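Side-chain contacts in cellobiose 2-epimerase (Spirochaeta thermophila DSM 6192, PDB 5ZIG), which probably catalyses the reversible epimerization of cellobiose to 4-O-beta-D-glucopyranosyl-D-mannose: residues T5-T10 and H340-W345; T91-D96 and W104-D109; H219-F224 and E263-L268. All blocks are in the same frame, centred on the assembly; numbering follows the deposited sequence.

Interaction 1 of 3, residues T5-T10 and H340-W345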
ATOM      1  N   THR A   5     -16.929 -22.054  16.035  1.00 44.09           N
ATOM      2  CA  THR A   5     -16.323 -23.136  15.263  1.00 46.57           C
ATOM      3  C   THR A   5     -16.788 -23.145  13.812  1.00 39.87           C
ATOM      4  O   THR A   5     -16.072 -23.670  12.950  1.00 33.44           O
ATOM      5  CB  THR A   5     -16.631 -24.494  15.922  1.00 51.60           C
ATOM      6  OG1 THR A   5     -16.374 -24.410  17.326  1.00 53.44           O
ATOM      7  CG2 THR A   5     -15.773 -25.614  15.333  1.00 44.02           C
ATOM      8  N   THR A   6     -17.966 -22.580  13.526  1.00 31.86           N
ATOM      9  CA  THR A   6     -18.472 -22.518  12.162  1.00 26.71           C
ATOM     10  C   THR A   6     -17.582 -21.661  11.259  1.00 35.46           C
ATOM     11  O   THR A   6     -17.635 -21.793  10.031  1.00 34.60           O
ATOM     12  CB  THR A   6     -19.896 -21.951  12.165  1.00 30.56           C
ATOM     13  OG1 THR A   6     -19.978 -20.872  13.104  1.00 44.81           O
ATOM     14  CG2 THR A   6     -20.876 -23.009  12.567  1.00 35.21           C
ATOM     15  N   LEU A   7     -16.778 -20.777  11.838  1.00 38.98           N
ATOM     16  CA  LEU A   7     -15.847 -20.002  11.036  1.00 34.96           C
ATOM     17  C   LEU A   7     -14.636 -20.820  10.608  1.00 33.46           C
ATOM     18  O   LEU A   7     -13.938 -20.420   9.661  1.00 28.83           O
ATOM     19  CB  LEU A   7     -15.406 -18.756  11.809  1.00 39.97           C
ATOM     20  CG  LEU A   7     -16.280 -17.532  11.510  1.00 37.80           C
ATOM     21  CD1 LEU A   7     -16.003 -16.380  12.490  1.00 34.83           C
ATOM     22  CD2 LEU A   7     -16.075 -17.082  10.055  1.00 31.66           C
ATOM     23  N   ARG A   8     -14.394 -21.970  11.253  1.00 23.16           N
ATOM     24  CA  ARG A   8     -13.133 -22.669  11.017  1.00 31.59           C
ATOM     25  C   ARG A   8     -13.044 -23.256   9.613  1.00 36.10           C
ATOM     26  O   ARG A   8     -12.035 -23.009   8.928  1.00 32.02           O
ATOM     27  CB  ARG A   8     -12.893 -23.716  12.111  1.00 39.38           C
ATOM     28  CG  ARG A   8     -12.016 -23.168  13.211  1.00 40.61           C
ATOM     29  CD  ARG A   8     -11.617 -24.182  14.254  1.00 39.62           C
ATOM     30  NE  ARG A   8     -10.773 -23.527  15.239  1.00 42.72           N
ATOM     31  CZ  ARG A   8      -9.444 -23.538  15.211  1.00 35.83           C
ATOM     32  NH1 ARG A   8      -8.798 -24.181  14.243  1.00 30.17           N
ATOM     33  NH2 ARG A   8      -8.760 -22.910  16.159  1.00 44.50           N
ATOM     34  N   PRO A   9     -14.033 -24.001   9.106  1.00 28.92           N
ATOM     35  CA  PRO A   9     -13.916 -24.449   7.707  1.00 31.07           C
ATOM     36  C   PRO A   9     -13.914 -23.298   6.698  1.00 30.54           C
ATOM     37  O   PRO A   9     -13.241 -23.402   5.668  1.00 31.49           O
ATOM     38  CB  PRO A   9     -15.121 -25.395   7.527  1.00 33.28           C
ATOM     39  CG  PRO A   9     -16.025 -25.130   8.680  1.00 28.25           C
ATOM     40  CD  PRO A   9     -15.199 -24.593   9.788  1.00 30.22           C
ATOM     41  N   THR A  10     -14.637 -22.204   6.963  1.00 27.92           N
ATOM     42  CA  THR A  10     -14.595 -21.042   6.075  1.00 25.89           C
ATOM     43  C   THR A  10     -13.187 -20.447   5.998  1.00 32.76           C
ATOM     44  O   THR A  10     -12.704 -20.104   4.910  1.00 26.43           O
ATOM     45  CB  THR A  10     -15.584 -19.979   6.559  1.00 34.72           C
ATOM     46  OG1 THR A  10     -16.749 -20.619   7.099  1.00 40.20           O
ATOM     47  CG2 THR A  10     -15.994 -19.044   5.425  1.00 33.22           C
ATOM     48  N   HIS A 340     -17.019 -10.120   8.087  1.00 30.11           N
ATOM     49  CA  HIS A 340     -16.810  -9.054   7.122  1.00 40.07           C
ATOM     50  C   HIS A 340     -15.680  -9.406   6.156  1.00 33.60           C
ATOM     51  O   HIS A 340     -15.868  -9.386   4.935  1.00 21.53           O
ATOM     52  CB  HIS A 340     -16.550  -7.750   7.891  1.00 33.52           C
ATOM     53  CG  HIS A 340     -17.760  -7.238   8.629  1.00 33.08           C
ATOM     54  ND1 HIS A 340     -19.046  -7.349   8.129  1.00 26.81           N
ATOM     55  CD2 HIS A 340     -17.880  -6.612   9.824  1.00 27.84           C
ATOM     56  CE1 HIS A 340     -19.898  -6.801   8.979  1.00 22.99           C
ATOM     57  NE2 HIS A 340     -19.215  -6.343  10.015  1.00 29.63           N
ATOM     58  N   ALA A 341     -14.509  -9.770   6.688  1.00 32.96           N
ATOM     59  CA  ALA A 341     -13.398 -10.224   5.851  1.00 26.57           C
ATOM     60  C   ALA A 341     -13.843 -11.306   4.870  1.00 27.85           C
ATOM     61  O   ALA A 341     -13.624 -11.194   3.660  1.00 21.37           O
ATOM     62  CB  ALA A 341     -12.258 -10.750   6.717  1.00 28.03           C
ATOM     63  N   CYS A 342     -14.439 -12.385   5.386  1.00 29.52           N
ATOM     64  CA  CYS A 342     -14.958 -13.433   4.514  1.00 27.68           C
ATOM     65  C   CYS A 342     -15.874 -12.852   3.442  1.00 21.70           C
ATOM     66  O   CYS A 342     -15.767 -13.216   2.269  1.00 30.44           O
ATOM     67  CB  CYS A 342     -15.694 -14.505   5.334  1.00 31.40           C
ATOM     68  SG  CYS A 342     -14.704 -15.384   6.626  1.00 37.56           S
ATOM     69  N   THR A 343     -16.769 -11.937   3.828  1.00 26.33           N
ATOM     70  CA  THR A 343     -17.669 -11.308   2.860  1.00 27.63           C
ATOM     71  C   THR A 343     -16.896 -10.556   1.788  1.00 29.75           C
ATOM     72  O   THR A 343     -17.204 -10.663   0.594  1.00 27.29           O
ATOM     73  CB  THR A 343     -18.632 -10.358   3.584  1.00 32.83           C
ATOM     74  OG1 THR A 343     -19.577 -11.121   4.336  1.00 35.00           O
ATOM     75  CG2 THR A 343     -19.387  -9.466   2.595  1.00 33.58           C
ATOM     76  N   VAL A 344     -15.899  -9.766   2.201  1.00 25.85           N
ATOM     77  CA  VAL A 344     -15.113  -9.006   1.237  1.00 27.64           C
ATOM     78  C   VAL A 344     -14.350  -9.954   0.327  1.00 25.61           C
ATOM     79  O   VAL A 344     -14.291  -9.748  -0.892  1.00 30.74           O
ATOM     80  CB  VAL A 344     -14.175  -8.017   1.967  1.00 28.99           C
ATOM     81  CG1 VAL A 344     -13.045  -7.550   1.043  1.00 24.69           C
ATOM     82  CG2 VAL A 344     -14.977  -6.822   2.459  1.00 25.97           C
ATOM     83  N   TRP A 345     -13.791 -11.032   0.891  1.00 21.50           N
ATOM     84  CA  TRP A 345     -12.983 -11.936   0.076  1.00 25.52           C
ATOM     85  C   TRP A 345     -13.836 -12.645  -0.968  1.00 35.98           C
ATOM     86  O   TRP A 345     -13.400 -12.842  -2.109  1.00 31.05           O
ATOM     87  CB  TRP A 345     -12.266 -12.974   0.948  1.00 29.48           C
ATOM     88  CG  TRP A 345     -11.439 -13.888   0.087  1.00 29.16           C
ATOM     89  CD1 TRP A 345     -11.716 -15.184  -0.248  1.00 27.96           C
ATOM     90  CD2 TRP A 345     -10.230 -13.546  -0.605  1.00 32.13           C
ATOM     91  NE1 TRP A 345     -10.738 -15.682  -1.087  1.00 22.97           N
ATOM     92  CE2 TRP A 345      -9.821 -14.695  -1.329  1.00 25.28           C
ATOM     93  CE3 TRP A 345      -9.445 -12.381  -0.677  1.00 22.59           C
ATOM     94  CZ2 TRP A 345      -8.667 -14.713  -2.110  1.00 22.80           C
ATOM     95  CZ3 TRP A 345      -8.306 -12.405  -1.444  1.00 23.60           C
ATOM     96  CH2 TRP A 345      -7.933 -13.561  -2.168  1.00 26.02           C
TER

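Interaction 2 of 3, residues T91-D96 and W104-D109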
ATOM      1  N   THR A  91      17.474   0.804  -9.611  1.00 26.23           N
ATOM      2  CA  THR A  91      18.690   1.457  -9.166  1.00 30.14           C
ATOM      3  C   THR A  91      19.566   1.971 -10.296  1.00 24.78           C
ATOM      4  O   THR A  91      20.502   2.718 -10.018  1.00 24.26           O
ATOM      5  CB  THR A  91      19.511   0.520  -8.271  1.00 28.84           C
ATOM      6  OG1 THR A  91      19.817  -0.689  -8.972  1.00 37.41           O
ATOM      7  CG2 THR A  91      18.743   0.220  -7.010  1.00 21.00           C
ATOM      8  N   HIS A  92      19.282   1.604 -11.550  1.00 27.00           N
ATOM      9  CA  HIS A  92      20.028   2.084 -12.698  1.00 28.03           C
ATOM     10  C   HIS A  92      19.242   3.045 -13.574  1.00 36.12           C
ATOM     11  O   HIS A  92      19.856   3.792 -14.340  1.00 41.24           O
ATOM     12  CB  HIS A  92      20.489   0.916 -13.582  1.00 33.55           C
ATOM     13  CG  HIS A  92      21.483   0.011 -12.930  1.00 53.51           C
ATOM     14  ND1 HIS A  92      21.272  -0.561 -11.692  1.00 59.89           N
ATOM     15  CD2 HIS A  92      22.689  -0.437 -13.351  1.00 57.22           C
ATOM     16  CE1 HIS A  92      22.311  -1.314 -11.376  1.00 59.25           C
ATOM     17  NE2 HIS A  92      23.183  -1.257 -12.366  1.00 59.84           N
ATOM     18  N   ALA A  93      17.909   3.021 -13.511  1.00 29.61           N
ATOM     19  CA  ALA A  93      17.080   3.944 -14.273  1.00 20.52           C
ATOM     20  C   ALA A  93      16.379   4.962 -13.383  1.00 23.67           C
ATOM     21  O   ALA A  93      16.561   6.173 -13.569  1.00 22.37           O
ATOM     22  CB  ALA A  93      16.058   3.171 -15.121  1.00 34.08           C
ATOM     23  N   LEU A  94      15.601   4.510 -12.387  1.00 21.37           N
ATOM     24  CA  LEU A  94      14.836   5.448 -11.568  1.00 23.52           C
ATOM     25  C   LEU A  94      15.703   6.204 -10.557  1.00 22.98           C
ATOM     26  O   LEU A  94      15.311   7.285 -10.088  1.00 23.39           O
ATOM     27  CB  LEU A  94      13.702   4.694 -10.865  1.00 25.68           C
ATOM     28  CG  LEU A  94      12.623   4.257 -11.875  1.00 27.64           C
ATOM     29  CD1 LEU A  94      11.931   2.944 -11.464  1.00 20.48           C
ATOM     30  CD2 LEU A  94      11.590   5.378 -12.142  1.00 21.55           C
ATOM     31  N   TYR A  95      16.864   5.664 -10.215  1.00 21.79           N
ATOM     32  CA  TYR A  95      17.750   6.313  -9.262  1.00 24.69           C
ATOM     33  C   TYR A  95      18.433   7.543  -9.883  1.00 26.03           C
ATOM     34  O   TYR A  95      18.952   7.486 -11.002  1.00 23.98           O
ATOM     35  CB  TYR A  95      18.782   5.292  -8.781  1.00 23.74           C
ATOM     36  CG  TYR A  95      19.695   5.778  -7.688  1.00 24.93           C
ATOM     37  CD1 TYR A  95      19.184   6.225  -6.486  1.00 21.29           C
ATOM     38  CD2 TYR A  95      21.075   5.791  -7.871  1.00 27.76           C
ATOM     39  CE1 TYR A  95      20.035   6.680  -5.475  1.00 30.41           C
ATOM     40  CE2 TYR A  95      21.924   6.233  -6.886  1.00 29.41           C
ATOM     41  CZ  TYR A  95      21.408   6.673  -5.686  1.00 30.20           C
ATOM     42  OH  TYR A  95      22.273   7.111  -4.709  1.00 36.70           O
ATOM     43  N   ASP A  96      18.422   8.657  -9.150  1.00 23.50           N
ATOM     44  CA  ASP A  96      19.077   9.900  -9.563  1.00 34.78           C
ATOM     45  C   ASP A  96      20.501   9.843  -9.016  1.00 32.99           C
ATOM     46  O   ASP A  96      20.738  10.138  -7.847  1.00 30.15           O
ATOM     47  CB  ASP A  96      18.293  11.119  -9.061  1.00 29.22           C
ATOM     48  CG  ASP A  96      18.930  12.480  -9.477  1.00 26.18           C
ATOM     49  OD1 ASP A  96      18.351  13.562  -9.216  1.00 23.40           O
ATOM     50  OD2 ASP A  96      20.028  12.467 -10.046  1.00 29.02           O
ATOM     51  N   TRP A 104      10.402  10.170 -10.457  1.00 30.61           N
ATOM     52  CA  TRP A 104       9.002   9.754 -10.471  1.00 26.14           C
ATOM     53  C   TRP A 104       8.704   8.777 -11.612  1.00 33.34           C
ATOM     54  O   TRP A 104       7.959   7.801 -11.427  1.00 26.75           O
ATOM     55  CB  TRP A 104       8.113  11.003 -10.574  1.00 28.63           C
ATOM     56  CG  TRP A 104       6.672  10.703 -10.639  1.00 27.67           C
ATOM     57  CD1 TRP A 104       5.837  10.967 -11.683  1.00 30.95           C
ATOM     58  CD2 TRP A 104       5.862  10.141  -9.604  1.00 24.77           C
ATOM     59  NE1 TRP A 104       4.564  10.559 -11.379  1.00 20.98           N
ATOM     60  CE2 TRP A 104       4.549  10.058 -10.109  1.00 20.84           C
ATOM     61  CE3 TRP A 104       6.128   9.663  -8.307  1.00 23.59           C
ATOM     62  CZ2 TRP A 104       3.493   9.519  -9.375  1.00 27.48           C
ATOM     63  CZ3 TRP A 104       5.072   9.140  -7.568  1.00 33.82           C
ATOM     64  CH2 TRP A 104       3.759   9.063  -8.120  1.00 25.83           C
ATOM     65  N   SER A 105       9.269   9.025 -12.789  1.00 30.82           N
ATOM     66  CA  SER A 105       9.011   8.124 -13.903  1.00 23.81           C
ATOM     67  C   SER A 105      10.170   8.243 -14.874  1.00 28.37           C
ATOM     68  O   SER A 105      10.868   9.258 -14.909  1.00 27.95           O
ATOM     69  CB  SER A 105       7.695   8.448 -14.612  1.00 21.86           C
ATOM     70  OG  SER A 105       7.670   9.803 -15.034  1.00 26.34           O
ATOM     71  N   VAL A 106      10.370   7.186 -15.654  1.00 25.85           N
ATOM     72  CA  VAL A 106      11.342   7.196 -16.729  1.00 22.61           C
ATOM     73  C   VAL A 106      10.694   6.625 -17.976  1.00 25.16           C
ATOM     74  O   VAL A 106       9.620   6.024 -17.930  1.00 35.53           O
ATOM     75  CB  VAL A 106      12.647   6.447 -16.365  1.00 26.14           C
ATOM     76  CG1 VAL A 106      13.233   6.949 -15.019  1.00 24.27           C
ATOM     77  CG2 VAL A 106      12.411   4.949 -16.316  1.00 30.18           C
ATOM     78  N   HIS A 107      11.385   6.815 -19.097  1.00 26.72           N
ATOM     79  CA  HIS A 107      10.978   6.239 -20.363  1.00 24.94           C
ATOM     80  C   HIS A 107      11.224   4.737 -20.366  1.00 28.85           C
ATOM     81  O   HIS A 107      11.992   4.229 -19.543  1.00 29.91           O
ATOM     82  CB  HIS A 107      11.752   6.895 -21.500  1.00 28.94           C
ATOM     83  CG  HIS A 107      11.376   8.324 -21.723  1.00 29.56           C
ATOM     84  ND1 HIS A 107      10.386   8.701 -22.603  1.00 33.80           N
ATOM     85  CD2 HIS A 107      11.839   9.469 -21.164  1.00 27.66           C
ATOM     86  CE1 HIS A 107      10.268  10.020 -22.592  1.00 35.21           C
ATOM     87  NE2 HIS A 107      11.134  10.509 -21.722  1.00 31.26           N
ATOM     88  N   PRO A 108      10.551   3.990 -21.281  1.00 28.86           N
ATOM     89  CA  PRO A 108      10.844   2.555 -21.435  1.00 29.30           C
ATOM     90  C   PRO A 108      12.315   2.185 -21.252  1.00 29.25           C
ATOM     91  O   PRO A 108      12.616   1.297 -20.439  1.00 23.58           O
ATOM     92  CB  PRO A 108      10.351   2.262 -22.859  1.00 26.77           C
ATOM     93  CG  PRO A 108       9.150   3.229 -23.025  1.00 25.12           C
ATOM     94  CD  PRO A 108       9.373   4.400 -22.072  1.00 25.81           C
ATOM     95  N   ASP A 109      13.237   2.873 -21.951  1.00 32.52           N
ATOM     96  CA  ASP A 109      14.666   2.565 -21.856  1.00 23.84           C
ATOM     97  C   ASP A 109      15.311   3.082 -20.577  1.00 30.23           C
ATOM     98  O   ASP A 109      16.509   2.860 -20.369  1.00 29.46           O
ATOM     99  CB  ASP A 109      15.424   3.103 -23.088  1.00 26.25           C
ATOM    100  CG  ASP A 109      15.507   4.644 -23.156  1.00 28.22           C
ATOM    101  OD1 ASP A 109      15.018   5.378 -22.265  1.00 25.38           O
ATOM    102  OD2 ASP A 109      16.065   5.126 -24.164  1.00 32.79           O
TER

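Interaction 3 of 3, residues H219-F224 and E263-L268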
ATOM      1  N   HIS A 219       6.909  10.121  15.695  1.00 29.29           N
ATOM      2  CA  HIS A 219       6.456  11.380  15.115  1.00 21.83           C
ATOM      3  C   HIS A 219       5.236  11.163  14.220  1.00 21.62           C
ATOM      4  O   HIS A 219       4.228  11.868  14.337  1.00 23.84           O
ATOM      5  CB  HIS A 219       7.582  12.018  14.300  1.00 24.67           C
ATOM      6  CG  HIS A 219       7.181  13.294  13.636  1.00 21.10           C
ATOM      7  ND1 HIS A 219       6.692  14.376  14.338  1.00 26.51           N
ATOM      8  CD2 HIS A 219       7.205  13.668  12.338  1.00 24.41           C
ATOM      9  CE1 HIS A 219       6.437  15.365  13.498  1.00 26.21           C
ATOM     10  NE2 HIS A 219       6.740  14.962  12.278  1.00 26.96           N
ATOM     11  N   LEU A 220       5.318  10.176  13.321  1.00 24.93           N
ATOM     12  CA  LEU A 220       4.225   9.921  12.377  1.00 21.02           C
ATOM     13  C   LEU A 220       2.940   9.544  13.105  1.00 24.27           C
ATOM     14  O   LEU A 220       1.846   9.973  12.714  1.00 25.97           O
ATOM     15  CB  LEU A 220       4.640   8.831  11.381  1.00 19.97           C
ATOM     16  CG  LEU A 220       5.502   9.370  10.231  1.00 30.77           C
ATOM     17  CD1 LEU A 220       6.274   8.292   9.504  1.00 34.21           C
ATOM     18  CD2 LEU A 220       4.648  10.182   9.259  1.00 28.94           C
ATOM     19  N   ILE A 221       3.052   8.753  14.176  1.00 20.06           N
ATOM     20  CA  ILE A 221       1.856   8.349  14.915  1.00 31.06           C
ATOM     21  C   ILE A 221       1.167   9.570  15.513  1.00 30.56           C
ATOM     22  O   ILE A 221      -0.065   9.690  15.461  1.00 22.93           O
ATOM     23  CB  ILE A 221       2.206   7.293  15.987  1.00 22.01           C
ATOM     24  CG1 ILE A 221       2.539   5.962  15.314  1.00 26.48           C
ATOM     25  CG2 ILE A 221       1.024   7.059  16.899  1.00 20.15           C
ATOM     26  CD1 ILE A 221       3.799   5.317  15.773  1.00 28.96           C
ATOM     27  N   LEU A 222       1.949  10.510  16.056  1.00 23.08           N
ATOM     28  CA  LEU A 222       1.357  11.722  16.616  1.00 27.76           C
ATOM     29  C   LEU A 222       0.689  12.580  15.547  1.00 29.13           C
ATOM     30  O   LEU A 222      -0.321  13.235  15.825  1.00 24.80           O
ATOM     31  CB  LEU A 222       2.421  12.543  17.360  1.00 27.28           C
ATOM     32  CG  LEU A 222       2.895  12.004  18.717  1.00 27.73           C
ATOM     33  CD1 LEU A 222       4.190  12.673  19.105  1.00 42.68           C
ATOM     34  CD2 LEU A 222       1.844  12.219  19.800  1.00 33.13           C
ATOM     35  N   ILE A 223       1.247  12.614  14.332  1.00 29.32           N
ATOM     36  CA  ILE A 223       0.606  13.334  13.238  1.00 21.58           C
ATOM     37  C   ILE A 223      -0.758  12.716  12.947  1.00 24.64           C
ATOM     38  O   ILE A 223      -1.773  13.417  12.811  1.00 20.54           O
ATOM     39  CB  ILE A 223       1.509  13.312  11.987  1.00 28.67           C
ATOM     40  CG1 ILE A 223       2.850  13.978  12.267  1.00 24.27           C
ATOM     41  CG2 ILE A 223       0.797  13.920  10.778  1.00 26.50           C
ATOM     42  CD1 ILE A 223       2.741  15.431  12.636  1.00 35.30           C
ATOM     43  N   PHE A 224      -0.793  11.385  12.852  1.00 22.22           N
ATOM     44  CA  PHE A 224      -2.047  10.687  12.587  1.00 28.34           C
ATOM     45  C   PHE A 224      -3.026  10.855  13.739  1.00 28.21           C
ATOM     46  O   PHE A 224      -4.196  11.162  13.508  1.00 26.12           O
ATOM     47  CB  PHE A 224      -1.771   9.211  12.298  1.00 24.95           C
ATOM     48  CG  PHE A 224      -1.457   8.935  10.844  1.00 27.81           C
ATOM     49  CD1 PHE A 224      -2.486   8.734   9.927  1.00 27.71           C
ATOM     50  CD2 PHE A 224      -0.142   8.904  10.387  1.00 23.85           C
ATOM     51  CE1 PHE A 224      -2.205   8.491   8.584  1.00 31.11           C
ATOM     52  CE2 PHE A 224       0.153   8.659   9.050  1.00 25.93           C
ATOM     53  CZ  PHE A 224      -0.881   8.457   8.144  1.00 20.24           C
ATOM     54  N   GLU A 263       0.408  -2.042  12.876  1.00 19.91           N
ATOM     55  CA  GLU A 263       1.760  -2.592  12.731  1.00 23.50           C
ATOM     56  C   GLU A 263       2.807  -1.712  13.411  1.00 27.52           C
ATOM     57  O   GLU A 263       3.688  -2.209  14.121  1.00 24.03           O
ATOM     58  CB  GLU A 263       2.131  -2.746  11.260  1.00 22.80           C
ATOM     59  CG  GLU A 263       3.380  -3.536  11.049  1.00 29.12           C
ATOM     60  CD  GLU A 263       3.986  -3.310   9.686  1.00 28.46           C
ATOM     61  OE1 GLU A 263       3.621  -2.330   9.007  1.00 31.91           O
ATOM     62  OE2 GLU A 263       4.815  -4.142   9.282  1.00 34.73           O
ATOM     63  N   SER A 264       2.725  -0.398  13.194  1.00 29.75           N
ATOM     64  CA  SER A 264       3.749   0.496  13.729  1.00 30.10           C
ATOM     65  C   SER A 264       3.702   0.563  15.255  1.00 29.89           C
ATOM     66  O   SER A 264       4.749   0.528  15.919  1.00 35.20           O
ATOM     67  CB  SER A 264       3.596   1.886  13.115  1.00 33.80           C
ATOM     68  OG  SER A 264       2.305   2.406  13.361  1.00 45.62           O
ATOM     69  N   VAL A 265       2.496   0.659  15.832  1.00 33.36           N
ATOM     70  CA  VAL A 265       2.364   0.755  17.291  1.00 23.09           C
ATOM     71  C   VAL A 265       2.668  -0.588  17.955  1.00 23.16           C
ATOM     72  O   VAL A 265       3.134  -0.634  19.107  1.00 30.19           O
ATOM     73  CB  VAL A 265       0.979   1.310  17.677  1.00 20.01           C
ATOM     74  CG1 VAL A 265       0.749   1.294  19.222  1.00 20.07           C
ATOM     75  CG2 VAL A 265       0.819   2.717  17.187  1.00 20.03           C
ATOM     76  N   GLU A 266       2.463  -1.696  17.241  1.00 21.69           N
ATOM     77  CA  GLU A 266       2.947  -2.982  17.729  1.00 24.06           C
ATOM     78  C   GLU A 266       4.476  -3.049  17.698  1.00 37.08           C
ATOM     79  O   GLU A 266       5.105  -3.513  18.660  1.00 27.75           O
ATOM     80  CB  GLU A 266       2.328  -4.119  16.913  1.00 31.04           C
ATOM     81  CG  GLU A 266       2.621  -5.503  17.481  1.00 34.51           C
ATOM     82  CD  GLU A 266       1.560  -6.539  17.109  1.00 54.75           C
ATOM     83  OE1 GLU A 266       1.769  -7.731  17.417  1.00 59.25           O
ATOM     84  OE2 GLU A 266       0.517  -6.168  16.524  1.00 61.19           O
ATOM     85  N   LEU A 267       5.099  -2.580  16.613  1.00 36.00           N
ATOM     86  CA  LEU A 267       6.556  -2.556  16.593  1.00 33.34           C
ATOM     87  C   LEU A 267       7.114  -1.671  17.701  1.00 27.71           C
ATOM     88  O   LEU A 267       8.213  -1.924  18.206  1.00 28.15           O
ATOM     89  CB  LEU A 267       7.056  -2.079  15.230  1.00 38.71           C
ATOM     90  CG  LEU A 267       6.984  -3.087  14.088  1.00 32.22           C
ATOM     91  CD1 LEU A 267       7.268  -2.367  12.777  1.00 20.13           C
ATOM     92  CD2 LEU A 267       7.961  -4.245  14.323  1.00 34.44           C
ATOM     93  N   LEU A 268       6.377  -0.634  18.101  1.00 25.04           N
ATOM     94  CA  LEU A 268       6.890   0.268  19.127  1.00 29.10           C
ATOM     95  C   LEU A 268       6.671  -0.286  20.538  1.00 31.60           C
ATOM     96  O   LEU A 268       7.581  -0.256  21.375  1.00 28.55           O
ATOM     97  CB  LEU A 268       6.239   1.648  18.976  1.00 37.51           C
ATOM     98  CG  LEU A 268       6.957   2.768  18.209  1.00 38.53           C
ATOM     99  CD1 LEU A 268       7.515   2.293  16.891  1.00 31.18           C
ATOM    100  CD2 LEU A 268       5.987   3.872  17.964  1.00 37.05           C
TER

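Interaction 1 of 3, residues T5-T10 and H340-W345
C342 turns its sulfur anti to its own carbonyl carbon (chi1 -60°), and T10 places its methyl CG2 anti to its backbone N, so that the two side chains meet between helices 7-31 and 336-352. The SG atom of C342 stands 4.1 Å from CG2 of T10, and the same sulfur reaches CD2 of L7 at 4.1 Å. Those two methyls, L7 CD2 and T10 CG2, are 5.0 Å apart; both lie on one side of the sulfur, about 77° apart as seen from SG. L7 and T10 are three residues apart, so both face the same side of their helix. All these contacts are van der Waals in kind: no hydrogen bond joins the segments.

The backbones stay well apart, with the CA atoms of T10 and C342 still 7.8 Å distant, and the helices touch here through side-chain ends. The polar branch of T10 is turned back onto its own segment, where OG1 makes a weak hydrogen bond of 3.3 Å to the carbonyl O of T6. This leaves the methyl as the branch directed at the sulfur.

The seam continues along both helices: L7 also rests on L338 and D339, C342 touches I14, and W345 packs on I14 and L18 while its NE1 bonds to E17. A341 and V344, on other faces of helix 336-352, pack against helix 315-332. The contact thus joins the first helix to one late in the chain, with NH1 of R8 hydrogen-bonded to the carbonyl O of L401 in the last helix, 384-402, consistent with closure of the family's (alpha/alpha)6 barrel.

Interaction 2 of 3, residues T91-D96 and W104-D109
L94 and V106 meet through one branch each: CD2 of L94 lies 3.7 Å from CG1 of V106, the two side chains crossing obliquely. The same CD2 methyl also rests on the strand backbone, 4.2 Å from CA of S105 and 4.1 Å from the backbone N of V106. V106 CG1 has a second neighbour in the carbonyl O of A93, at 3.7 Å, while its other methyl, CG2, faces the CB of A93 at 4.2 Å. V106 therefore straddles the consecutive residues A93 and L94, one branch against L94 and the A93 carbonyl, the other against the A93 methyl. Its chi1 of -52°, which sets CG1 anti to the carbonyl carbon, divides the branches in this way. No hydrogen bond crosses directly between the segments.

In the next shell, F89, earlier in helix 77-94, touches both L94 and V106, and T60 adds to the surroundings of L94. Backbone bonds fix the partners: L94 pairs with F103, V106 with K55, and S105 with L113 and S114. Beyond the wider pi-type turn at 91-94, D96 follows, its OD2 accepting from the backbone N of T98 in an Asx turn and from that of H99, while OD1 forms a salt bridge with K117.

The whole lies where the later part of helix 77-94 rests against the short strand 105-106, to which a loop leads; that strand pairs antiparallel with strand 55-56 just ahead of helix 57-73. Y95 and T91 lean on L144 of helix 139-156, so this part of the chain is packed between that helix and the strand pair.

Interaction 3 of 3, residues H219-F224 and E263-L268
I221 meets S264, V265 and L268 without a ring from either segment; H219 turns to the far side of its helix. CG1 of I223 sits 4.0 Å over one face of the H219 ring, near the ring's border, and NE2 of H219 bonds to the backbone N of G163. The F224 ring has the carbonyl O of L220 at its edge, in plane, and packs on W280.

I221 itself points into helix 251-269. Its CG1 lies 4.1 Å from CG2 of V265, the two side chains passing at a slant, whereas its CD1 meets CD2 of L268 tip to tip at 3.4 Å. With CG1 anti to the carbonyl carbon (chi1 -71°), the longer branch extends over S264, whose OG is 4.1 Å from both I221 CG1 and CD1. The helix segments cross at -135°, their axes 11.0 Å apart at closest approach. M217 touches S264 and L268, and W276 touches I221.

The methyl pair of I221 and L268 is very close and chi2 of I221 (131°) lies near eclipsed, so the exact placement of CD1 is doubtful. The buried serine hydroxyl is already satisfied by the carbonyl O of L261; toward I221 it offers shape rather than a bond, and cohesion here is essentially apolar.

Interactions 2 and 3 are buried and interaction 1 is partly buried, farther out at about 24 Å from the chain's centre against 21 and 16 Å. All three are apolar with no hydrogen bond across, yet they join different elements: helix to helix across a long sequence span in interaction 1, helix to a nearby strand in interaction 2, and helix to helix again in interaction 3. A cysteine sulfur facing two methyls marks interaction 1, an apolar pairing that also touches strand backbone interaction 2, and an isoleucine against Ser, Val and Leu interaction 3. Interactions 1 and 2 lie on opposite sides of the chain's centre, and no two contacts touch.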